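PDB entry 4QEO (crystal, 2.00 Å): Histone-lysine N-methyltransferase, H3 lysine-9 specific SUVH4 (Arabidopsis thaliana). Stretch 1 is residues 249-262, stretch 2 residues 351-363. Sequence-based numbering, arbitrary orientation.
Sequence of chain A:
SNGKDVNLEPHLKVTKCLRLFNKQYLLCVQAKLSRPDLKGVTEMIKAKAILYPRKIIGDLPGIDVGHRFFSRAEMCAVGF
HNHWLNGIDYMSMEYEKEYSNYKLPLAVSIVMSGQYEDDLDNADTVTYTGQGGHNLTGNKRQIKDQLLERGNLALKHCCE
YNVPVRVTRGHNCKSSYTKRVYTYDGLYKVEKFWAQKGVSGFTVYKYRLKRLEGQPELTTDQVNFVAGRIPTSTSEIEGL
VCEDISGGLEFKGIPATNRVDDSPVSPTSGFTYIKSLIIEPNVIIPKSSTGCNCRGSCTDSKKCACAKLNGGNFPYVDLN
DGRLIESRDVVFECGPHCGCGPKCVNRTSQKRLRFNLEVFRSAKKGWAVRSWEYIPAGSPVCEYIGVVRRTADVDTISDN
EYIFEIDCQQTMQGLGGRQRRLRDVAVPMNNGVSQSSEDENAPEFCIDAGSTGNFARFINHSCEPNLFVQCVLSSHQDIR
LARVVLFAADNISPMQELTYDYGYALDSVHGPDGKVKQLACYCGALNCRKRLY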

ATOM      1  N   LEU A 249       5.117  -6.047  25.456  1.00 56.04           N
ATOM      2  CA  LEU A 249       5.386  -4.616  25.384  1.00 48.41           C
ATOM      3  C   LEU A 249       4.589  -3.911  24.292  1.00 50.90           C
ATOM      4  O   LEU A 249       4.063  -2.821  24.497  1.00 55.59           O
ATOM      5  CB  LEU A 249       6.883  -4.388  25.150  1.00 45.48           C
ATOM      6  CG  LEU A 249       7.818  -4.690  26.329  1.00 48.91           C
ATOM      7  CD1 LEU A 249       9.264  -4.264  26.030  1.00 46.92           C
ATOM      8  CD2 LEU A 249       7.305  -4.008  27.595  1.00 47.22           C
ATOM      9  N   GLU A 250       4.513  -4.524  23.118  1.00 53.43           N
ATOM     10  CA  GLU A 250       3.733  -3.940  22.038  1.00 51.39           C
ATOM     11  C   GLU A 250       2.252  -4.085  22.326  1.00 51.46           C
ATOM     12  O   GLU A 250       1.809  -5.077  22.904  1.00 50.80           O
ATOM     13  CB  GLU A 250       4.076  -4.575  20.682  1.00 51.18           C
ATOM     14  CG  GLU A 250       5.508  -4.332  20.223  1.00 48.59           C
ATOM     15  CD  GLU A 250       5.804  -2.877  19.881  1.00 48.01           C
ATOM     16  OE1 GLU A 250       4.890  -2.024  19.955  1.00 46.38           O
ATOM     17  OE2 GLU A 250       6.963  -2.590  19.516  1.00 44.02           O
ATOM     18  N   PHE A 251       1.493  -3.087  21.902  1.00 53.24           N
ATOM     19  CA  PHE A 251       0.059  -3.059  22.117  1.00 51.48           C
ATOM     20  C   PHE A 251      -0.615  -4.246  21.434  1.00 54.64           C
ATOM     21  O   PHE A 251      -1.646  -4.741  21.878  1.00 59.71           O
ATOM     22  CB  PHE A 251      -0.499  -1.743  21.587  1.00 47.92           C
ATOM     23  CG  PHE A 251      -1.986  -1.704  21.528  1.00 55.71           C
ATOM     24  CD1 PHE A 251      -2.731  -1.639  22.690  1.00 56.00           C
ATOM     25  CD2 PHE A 251      -2.644  -1.728  20.308  1.00 58.70           C
ATOM     26  CE1 PHE A 251      -4.105  -1.602  22.639  1.00 57.33           C
ATOM     27  CE2 PHE A 251      -4.020  -1.689  20.248  1.00 60.61           C
ATOM     28  CZ  PHE A 251      -4.754  -1.627  21.416  1.00 58.95           C
ATOM     29  N   LYS A 252      -0.013  -4.698  20.345  1.00 50.11           N
ATOM     30  CA  LYS A 252      -0.464  -5.895  19.659  1.00 48.25           C
ATOM     31  C   LYS A 252       0.690  -6.869  19.615  1.00 50.31           C
ATOM     32  O   LYS A 252       1.782  -6.510  19.186  1.00 52.99           O
ATOM     33  CB  LYS A 252      -0.906  -5.534  18.253  1.00 50.69           C
ATOM     34  CG  LYS A 252      -2.117  -4.635  18.240  1.00 54.57           C
ATOM     35  CD  LYS A 252      -2.464  -4.224  16.834  1.00 57.63           C
ATOM     36  CE  LYS A 252      -3.862  -3.665  16.763  1.00 59.27           C
ATOM     37  NZ  LYS A 252      -4.740  -4.545  15.948  1.00 65.14           N
ATOM     38  N   GLY A 253       0.454  -8.095  20.072  1.00 54.55           N
ATOM     39  CA  GLY A 253       1.501  -9.097  20.128  1.00 54.10           C
ATOM     40  C   GLY A 253       2.079  -9.402  18.760  1.00 53.03           C
ATOM     41  O   GLY A 253       1.379  -9.341  17.749  1.00 49.40           O
ATOM     42  N   ILE A 254       3.366  -9.723  18.725  1.00 55.23           N
ATOM     43  CA  ILE A 254       4.022 -10.076  17.473  1.00 52.97           C
ATOM     44  C   ILE A 254       4.549 -11.509  17.525  1.00 55.00           C
ATOM     45  O   ILE A 254       5.666 -11.753  17.974  1.00 59.53           O
ATOM     46  CB  ILE A 254       5.170  -9.098  17.145  1.00 47.90           C
ATOM     47  CG1 ILE A 254       4.656  -7.657  17.127  1.00 48.33           C
ATOM     48  CG2 ILE A 254       5.797  -9.441  15.804  1.00 46.17           C
ATOM     49  CD1 ILE A 254       5.762  -6.606  17.209  1.00 50.16           C
ATOM     50  N   PRO A 255       3.728 -12.468  17.090  1.00 55.86           N
ATOM     51  CA  PRO A 255       4.169 -13.865  17.028  1.00 58.17           C
ATOM     52  C   PRO A 255       5.305 -14.096  16.033  1.00 54.70           C
ATOM     53  O   PRO A 255       5.474 -13.347  15.067  1.00 53.47           O
ATOM     54  CB  PRO A 255       2.907 -14.614  16.584  1.00 57.08           C
ATOM     55  CG  PRO A 255       2.003 -13.567  16.022  1.00 56.33           C
ATOM     56  CD  PRO A 255       2.293 -12.328  16.793  1.00 51.59           C
ATOM     57  N   ALA A 256       6.083 -15.143  16.280  1.00 59.83           N
ATOM     58  CA  ALA A 256       7.155 -15.526  15.375  1.00 59.94           C
ATOM     59  C   ALA A 256       7.009 -16.988  14.966  1.00 59.20           C
ATOM     60  O   ALA A 256       6.735 -17.843  15.803  1.00 60.28           O
ATOM     61  CB  ALA A 256       8.511 -15.279  16.023  1.00 60.25           C
ATOM     62  N   THR A 257       7.186 -17.272  13.678  1.00 59.34           N
ATOM     63  CA  THR A 257       7.105 -18.644  13.186  1.00 61.90           C
ATOM     64  C   THR A 257       8.319 -19.027  12.358  1.00 64.65           C
ATOM     65  O   THR A 257       8.889 -18.200  11.652  1.00 61.91           O
ATOM     66  CB  THR A 257       5.839 -18.880  12.335  1.00 60.44           C
ATOM     67  OG1 THR A 257       5.870 -18.030  11.181  1.00 55.79           O
ATOM     68  CG2 THR A 257       4.581 -18.589  13.151  1.00 62.09           C
ATOM     69  N   ASN A 258       8.739 -20.274  12.497  1.00 68.13           N
ATOM     70  CA  ASN A 258       9.668 -20.871  11.574  1.00 73.80           C
ATOM     71  C   ASN A 258       8.953 -22.050  10.975  1.00 77.90           C
ATOM     72  O   ASN A 258       8.581 -22.971  11.658  1.00 75.94           O
ATOM     73  CB  ASN A 258      10.914 -21.337  12.283  1.00 79.24           C
ATOM     74  CG  ASN A 258      12.015 -21.725  11.334  1.00 82.96           C
ATOM     75  OD1 ASN A 258      11.768 -22.199  10.243  1.00 84.20           O
ATOM     76  ND2 ASN A 258      13.240 -21.529  11.755  1.00 86.80           N
ATOM     77  N   ARG A 259       8.691 -21.961   9.688  1.00 82.08           N
ATOM     78  CA  ARG A 259       8.091 -23.035   8.963  1.00 87.41           C
ATOM     79  C   ARG A 259       9.176 -23.609   8.120  1.00 94.05           C
ATOM     80  O   ARG A 259       9.024 -24.658   7.575  1.00 96.71           O
ATOM     81  CB  ARG A 259       7.020 -22.484   8.047  1.00 85.91           C
ATOM     82  CG  ARG A 259       5.841 -23.392   7.814  1.00 87.92           C
ATOM     83  CD  ARG A 259       4.759 -23.101   8.813  1.00 88.29           C
ATOM     84  NE  ARG A 259       3.511 -22.744   8.160  1.00 89.64           N
ATOM     85  CZ  ARG A 259       2.679 -23.610   7.590  1.00 90.93           C
ATOM     86  NH1 ARG A 259       1.559 -23.186   7.035  1.00 89.81           N
ATOM     87  NH2 ARG A 259       2.959 -24.898   7.580  1.00 91.05           N
ATOM     88  N   VAL A 260      10.247 -22.857   7.944  1.00 99.45           N
ATOM     89  CA  VAL A 260      11.378 -23.320   7.174  1.00105.79           C
ATOM     90  C   VAL A 260      12.190 -24.438   7.827  1.00114.98           C
ATOM     91  O   VAL A 260      12.486 -25.449   7.208  1.00119.35           O
ATOM     92  CB  VAL A 260      12.274 -22.135   6.790  1.00101.10           C
ATOM     93  CG1 VAL A 260      13.740 -22.493   6.866  1.00102.79           C
ATOM     94  CG2 VAL A 260      11.910 -21.610   5.421  1.00 97.45           C
ATOM     95  N   ASP A 261      12.485 -24.286   9.104  1.00116.99           N
ATOM     96  CA  ASP A 261      13.300 -25.266   9.812  1.00122.82           C
ATOM     97  C   ASP A 261      12.607 -25.917  10.987  1.00123.06           C
ATOM     98  O   ASP A 261      12.013 -25.247  11.796  1.00120.58           O
ATOM     99  CB  ASP A 261      14.571 -24.627  10.379  1.00124.71           C
ATOM    100  CG  ASP A 261      15.167 -23.612   9.470  1.00124.06           C
ATOM    101  OD1 ASP A 261      15.786 -22.639   9.963  1.00120.19           O
ATOM    102  OD2 ASP A 261      15.005 -23.811   8.256  1.00126.41           O
ATOM    103  N   ASP A 262      12.708 -27.229  11.093  1.00122.97           N
ATOM    104  CA  ASP A 262      12.648 -27.878  12.377  1.00123.87           C
ATOM    105  C   ASP A 262      14.009 -27.469  12.824  1.00127.68           C
ATOM    106  O   ASP A 262      14.829 -27.161  11.980  1.00127.52           O
ATOM    107  CB  ASP A 262      12.595 -29.376  12.235  1.00125.17           C
ATOM    108  CG  ASP A 262      13.592 -29.883  11.254  1.00123.38           C
ATOM    109  OD1 ASP A 262      13.265 -30.854  10.566  1.00123.91           O
ATOM    110  OD2 ASP A 262      14.691 -29.309  11.173  1.00121.32           O
ATOM    111  N   LYS A 351       2.485   6.905  18.241  1.00 31.56           N
ATOM    112  CA  LYS A 351       1.365   6.132  18.733  1.00 37.69           C
ATOM    113  C   LYS A 351       1.657   4.632  18.726  1.00 37.52           C
ATOM    114  O   LYS A 351       2.670   4.174  18.177  1.00 35.21           O
ATOM    115  CB  LYS A 351       0.096   6.510  17.967  1.00 40.90           C
ATOM    116  CG  LYS A 351      -0.262   7.976  18.221  1.00 45.01           C
ATOM    117  CD  LYS A 351      -1.502   8.439  17.480  1.00 47.15           C
ATOM    118  CE  LYS A 351      -1.804   9.904  17.818  1.00 46.88           C
ATOM    119  NZ  LYS A 351      -3.077  10.368  17.196  1.00 46.48           N
ATOM    120  N   ARG A 352       0.777   3.877  19.367  1.00 38.92           N
ATOM    121  CA  ARG A 352       1.002   2.460  19.577  1.00 45.58           C
ATOM    122  C   ARG A 352       0.907   1.709  18.258  1.00 39.64           C
ATOM    123  O   ARG A 352       0.293   2.188  17.301  1.00 34.33           O
ATOM    124  CB  ARG A 352      -0.032   1.921  20.551  1.00 50.59           C
ATOM    125  CG  ARG A 352      -1.422   2.083  20.033  1.00 57.67           C
ATOM    126  CD  ARG A 352      -2.431   1.799  21.108  1.00 70.13           C
ATOM    127  NE  ARG A 352      -3.786   1.829  20.572  1.00 77.19           N
ATOM    128  CZ  ARG A 352      -4.874   1.689  21.317  1.00 83.80           C
ATOM    129  NH1 ARG A 352      -4.748   1.509  22.624  1.00 85.45           N
ATOM    130  NH2 ARG A 352      -6.076   1.724  20.757  1.00 85.51           N
ATOM    131  N   LEU A 353       1.526   0.536  18.216  1.00 36.02           N
ATOM    132  CA  LEU A 353       1.504  -0.295  17.026  1.00 36.48           C
ATOM    133  C   LEU A 353       0.051  -0.546  16.626  1.00 35.93           C
ATOM    134  O   LEU A 353      -0.756  -0.995  17.441  1.00 38.69           O
ATOM    135  CB  LEU A 353       2.258  -1.602  17.289  1.00 34.50           C
ATOM    136  CG  LEU A 353       2.205  -2.655  16.183  1.00 33.82           C
ATOM    137  CD1 LEU A 353       2.784  -2.100  14.894  1.00 34.68           C
ATOM    138  CD2 LEU A 353       2.960  -3.897  16.634  1.00 33.73           C
ATOM    139  N   ARG A 354      -0.281  -0.205  15.383  1.00 39.82           N
ATOM    140  CA  ARG A 354      -1.654  -0.251  14.901  1.00 42.46           C
ATOM    141  C   ARG A 354      -2.014  -1.578  14.257  1.00 40.77           C
ATOM    142  O   ARG A 354      -3.186  -1.828  14.023  1.00 34.92           O
ATOM    143  CB  ARG A 354      -1.891   0.806  13.815  1.00 46.23           C
ATOM    144  CG  ARG A 354      -1.693   2.242  14.201  1.00 48.47           C
ATOM    145  CD  ARG A 354      -1.503   3.084  12.939  1.00 45.75           C
ATOM    146  NE  ARG A 354      -1.638   4.517  13.186  1.00 40.39           N
ATOM    147  CZ  ARG A 354      -0.769   5.241  13.888  1.00 50.85           C
ATOM    148  NH1 ARG A 354       0.302   4.670  14.430  1.00 56.54           N
ATOM    149  NH2 ARG A 354      -0.974   6.537  14.061  1.00 48.75           N
ATOM    150  N   PHE A 355      -1.022  -2.394  13.909  1.00 39.02           N
ATOM    151  CA  PHE A 355      -1.288  -3.559  13.057  1.00 39.72           C
ATOM    152  C   PHE A 355      -0.841  -4.873  13.674  1.00 45.13           C
ATOM    153  O   PHE A 355       0.136  -4.919  14.420  1.00 41.18           O
ATOM    154  CB  PHE A 355      -0.595  -3.420  11.690  1.00 36.04           C
ATOM    155  CG  PHE A 355      -0.828  -2.097  11.016  1.00 35.97           C
ATOM    156  CD1 PHE A 355      -2.021  -1.830  10.381  1.00 31.72           C
ATOM    157  CD2 PHE A 355       0.159  -1.127  11.011  1.00 35.33           C
ATOM    158  CE1 PHE A 355      -2.240  -0.610   9.757  1.00 36.95           C
ATOM    159  CE2 PHE A 355      -0.050   0.095  10.390  1.00 35.57           C
ATOM    160  CZ  PHE A 355      -1.256   0.353   9.764  1.00 37.25           C
ATOM    161  N   ASN A 356      -1.544  -5.946  13.319  1.00 43.43           N
ATOM    162  CA  ASN A 356      -1.146  -7.288  13.707  1.00 42.60           C
ATOM    163  C   ASN A 356      -0.060  -7.794  12.766  1.00 41.54           C
ATOM    164  O   ASN A 356      -0.308  -8.014  11.589  1.00 43.47           O
ATOM    165  CB  ASN A 356      -2.365  -8.220  13.691  1.00 48.07           C
ATOM    166  CG  ASN A 356      -3.417  -7.816  14.724  1.00 52.08           C
ATOM    167  OD1 ASN A 356      -3.107  -7.640  15.899  1.00 52.13           O
ATOM    168  ND2 ASN A 356      -4.664  -7.663  14.282  1.00 58.57           N
ATOM    169  N   LEU A 357       1.141  -7.975  13.295  1.00 41.48           N
ATOM    170  CA  LEU A 357       2.278  -8.353  12.476  1.00 44.08           C
ATOM    171  C   LEU A 357       2.809  -9.706  12.888  1.00 51.08           C
ATOM    172  O   LEU A 357       2.465 -10.236  13.944  1.00 51.61           O
ATOM    173  CB  LEU A 357       3.401  -7.327  12.622  1.00 43.27           C
ATOM    174  CG  LEU A 357       3.030  -5.870  12.348  1.00 41.07           C
ATOM    175  CD1 LEU A 357       4.258  -4.994  12.469  1.00 36.46           C
ATOM    176  CD2 LEU A 357       2.386  -5.719  10.974  1.00 36.72           C
ATOM    177  N   GLU A 358       3.679 -10.252  12.054  1.00 53.46           N
ATOM    178  CA  GLU A 358       4.270 -11.543  12.328  1.00 54.09           C
ATOM    179  C   GLU A 358       5.716 -11.542  11.861  1.00 53.48           C
ATOM    180  O   GLU A 358       6.029 -11.018  10.791  1.00 47.73           O
ATOM    181  CB  GLU A 358       3.473 -12.639  11.615  1.00 49.75           C
ATOM    182  CG  GLU A 358       4.083 -14.027  11.703  1.00 51.90           C
ATOM    183  CD  GLU A 358       3.421 -15.028  10.754  1.00 58.23           C
ATOM    184  OE1 GLU A 358       2.461 -14.652  10.049  1.00 55.69           O
ATOM    185  OE2 GLU A 358       3.871 -16.195  10.708  1.00 66.08           O
ATOM    186  N   VAL A 359       6.603 -12.093  12.680  1.00 48.23           N
ATOM    187  CA  VAL A 359       7.960 -12.359  12.230  1.00 46.71           C
ATOM    188  C   VAL A 359       7.993 -13.804  11.768  1.00 50.78           C
ATOM    189  O   VAL A 359       7.448 -14.679  12.433  1.00 52.59           O
ATOM    190  CB  VAL A 359       8.991 -12.123  13.352  1.00 47.28           C
ATOM    191  CG1 VAL A 359      10.365 -12.635  12.940  1.00 49.85           C
ATOM    192  CG2 VAL A 359       9.053 -10.645  13.694  1.00 42.80           C
ATOM    193  N   PHE A 360       8.592 -14.056  10.611  1.00 52.67           N
ATOM    194  CA  PHE A 360       8.677 -15.415  10.092  1.00 58.26           C
ATOM    195  C   PHE A 360      10.039 -15.719   9.486  1.00 63.17           C
ATOM    196  O   PHE A 360      10.712 -14.828   8.975  1.00 61.34           O
ATOM    197  CB  PHE A 360       7.570 -15.679   9.070  1.00 57.09           C
ATOM    198  CG  PHE A 360       7.698 -14.876   7.804  1.00 53.03           C
ATOM    199  CD1 PHE A 360       7.295 -13.548   7.762  1.00 50.85           C
ATOM    200  CD2 PHE A 360       8.187 -15.458   6.643  1.00 55.77           C
ATOM    201  CE1 PHE A 360       7.395 -12.813   6.587  1.00 45.95           C
ATOM    202  CE2 PHE A 360       8.292 -14.729   5.469  1.00 51.51           C
ATOM    203  CZ  PHE A 360       7.892 -13.406   5.442  1.00 47.64           C
ATOM    204  N   ARG A 361      10.440 -16.985   9.556  1.00 65.78           N
ATOM    205  CA  ARG A 361      11.678 -17.426   8.937  1.00 68.72           C
ATOM    206  C   ARG A 361      11.478 -17.495   7.436  1.00 63.88           C
ATOM    207  O   ARG A 361      10.569 -18.170   6.946  1.00 67.21           O
ATOM    208  CB  ARG A 361      12.107 -18.792   9.482  1.00 76.32           C
ATOM    209  CG  ARG A 361      13.534 -19.204   9.118  1.00 82.56           C
ATOM    210  CD  ARG A 361      14.577 -18.495   9.990  1.00 83.35           C
ATOM    211  NE  ARG A 361      15.927 -18.611   9.435  1.00 85.65           N
ATOM    212  CZ  ARG A 361      16.993 -17.962   9.900  1.00 84.85           C
ATOM    213  NH1 ARG A 361      16.882 -17.140  10.934  1.00 79.33           N
ATOM    214  NH2 ARG A 361      18.178 -18.130   9.323  1.00 88.81           N
ATOM    215  N   SER A 362      12.317 -16.765   6.710  1.00 60.43           N
ATOM    216  CA  SER A 362      12.330 -16.806   5.259  1.00 66.81           C
ATOM    217  C   SER A 362      13.249 -17.919   4.785  1.00 72.86           C
ATOM    218  O   SER A 362      14.003 -18.495   5.576  1.00 74.40           O
ATOM    219  CB  SER A 362      12.840 -15.485   4.690  1.00 67.31           C
ATOM    220  OG  SER A 362      14.246 -15.391   4.836  1.00 70.17           O
ATOM    221  N   ALA A 363      13.208 -18.191   3.486  1.00 80.04           N
ATOM    222  CA  ALA A 363      14.032 -19.244   2.908  1.00 86.52           C
ATOM    223  C   ALA A 363      15.538 -18.964   3.002  1.00 90.20           C
ATOM    224  O   ALA A 363      16.303 -19.850   3.382  1.00 93.75           O
ATOM    225  CB  ALA A 363      13.607 -19.527   1.480  1.00 87.01           C
TER
HETATM  226  O   HOH W   1       2.635  -0.967  20.793  1.00 41.15           O
HETATM  227  O   HOH W   2       1.564  -6.747  15.817  1.00 43.63           O

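The two stretches run side by side in the same direction and join as a short piece of parallel sheet. Ala256 pairs with Val359 and Thr257 with Phe360, with CA-CA distances of 4.5 and 4.7 Å. Three backbone hydrogen bonds hold this register. Val359 N donates to Pro255 O at 2.9 Å. Thr257 N donates to Val359 O at 2.9 Å. Arg361 N donates to Thr257 O, also at 2.9 Å. The links therefore alternate in direction, as expected for parallel strands: Val359 gives its N and its O to the residues before and after Ala256, and Thr257 does the same with Val359 and Arg361. The same carbonyls also meet CA-H groups. Ala256 CA lies 3.1 Å from Val359 O, and Phe360 CA lies 3.2 Å from Thr257 O.

Before the paired strands the backbones are farther apart, and water fills in. Water 1 donates to Glu250 OE1 at 2.6 Å. It accepts from Phe251 N at 2.7 Å and from Leu353 N at 3.2 Å, so it ties the two stretches together where their backbones do not bond directly. Water 2 accepts from Leu357 N at 2.8 Å and lies 2.7 Å from Phe355 O and 3.2 Å from Gly253 O. It sits just ahead of the first direct backbone bond.

On the sheet face that carries Ala256 and Val359, the side chains pack as an apolar group. Ala256 CB is 4.2 Å from Val359 CB. Ile254 extends this packing: its CG2 is 4.1 Å from Val359 CG2, and its CD1 is 3.9 Å from Leu353 CD2. Ile254 thus touches two apolar residues of the other stretch.

The face with Thr257 and Phe360 is more polar on the Thr257 side. Thr257 OG1 donates to Glu358 OE2 at 2.8 Å. Its p rotamer also leaves OG1 3.6 Å from Phe360 CB. The end of the Phe360 side chain leads away from the other stretch.

Ahead of the strands, the Arg352 guanidinium lies flat on the Phe251 ring. The centres of the Arg352 guanidinium and the Phe251 ring are 3.7 Å apart, and their planes differ by 11°. The charge sits over the ring face, which makes this a cation-pi contact as well as a stack. Arg352 CD also lies over that ring. Leu353 O approaches the edge of the ring, 3.5 Å from Phe251 CD2. This carbonyl is buried by the contact and has no hydrogen-bond partner in the model.

Lys252 runs along the loop of the second stretch. Its CE is 3.4 Å from Arg354 O, and its NZ makes a weak hydrogen bond to Asn356 OD1 at 3.5 Å.

Beyond the strands, Val260 CB packs 3.9 Å from Arg361 CG. Asp261 OD1 is 4.1 Å from Arg361 NE, too far for a salt bridge and well out of the guanidinium plane. Val260 and Asp261 are poorly ordered, so these details are less certain.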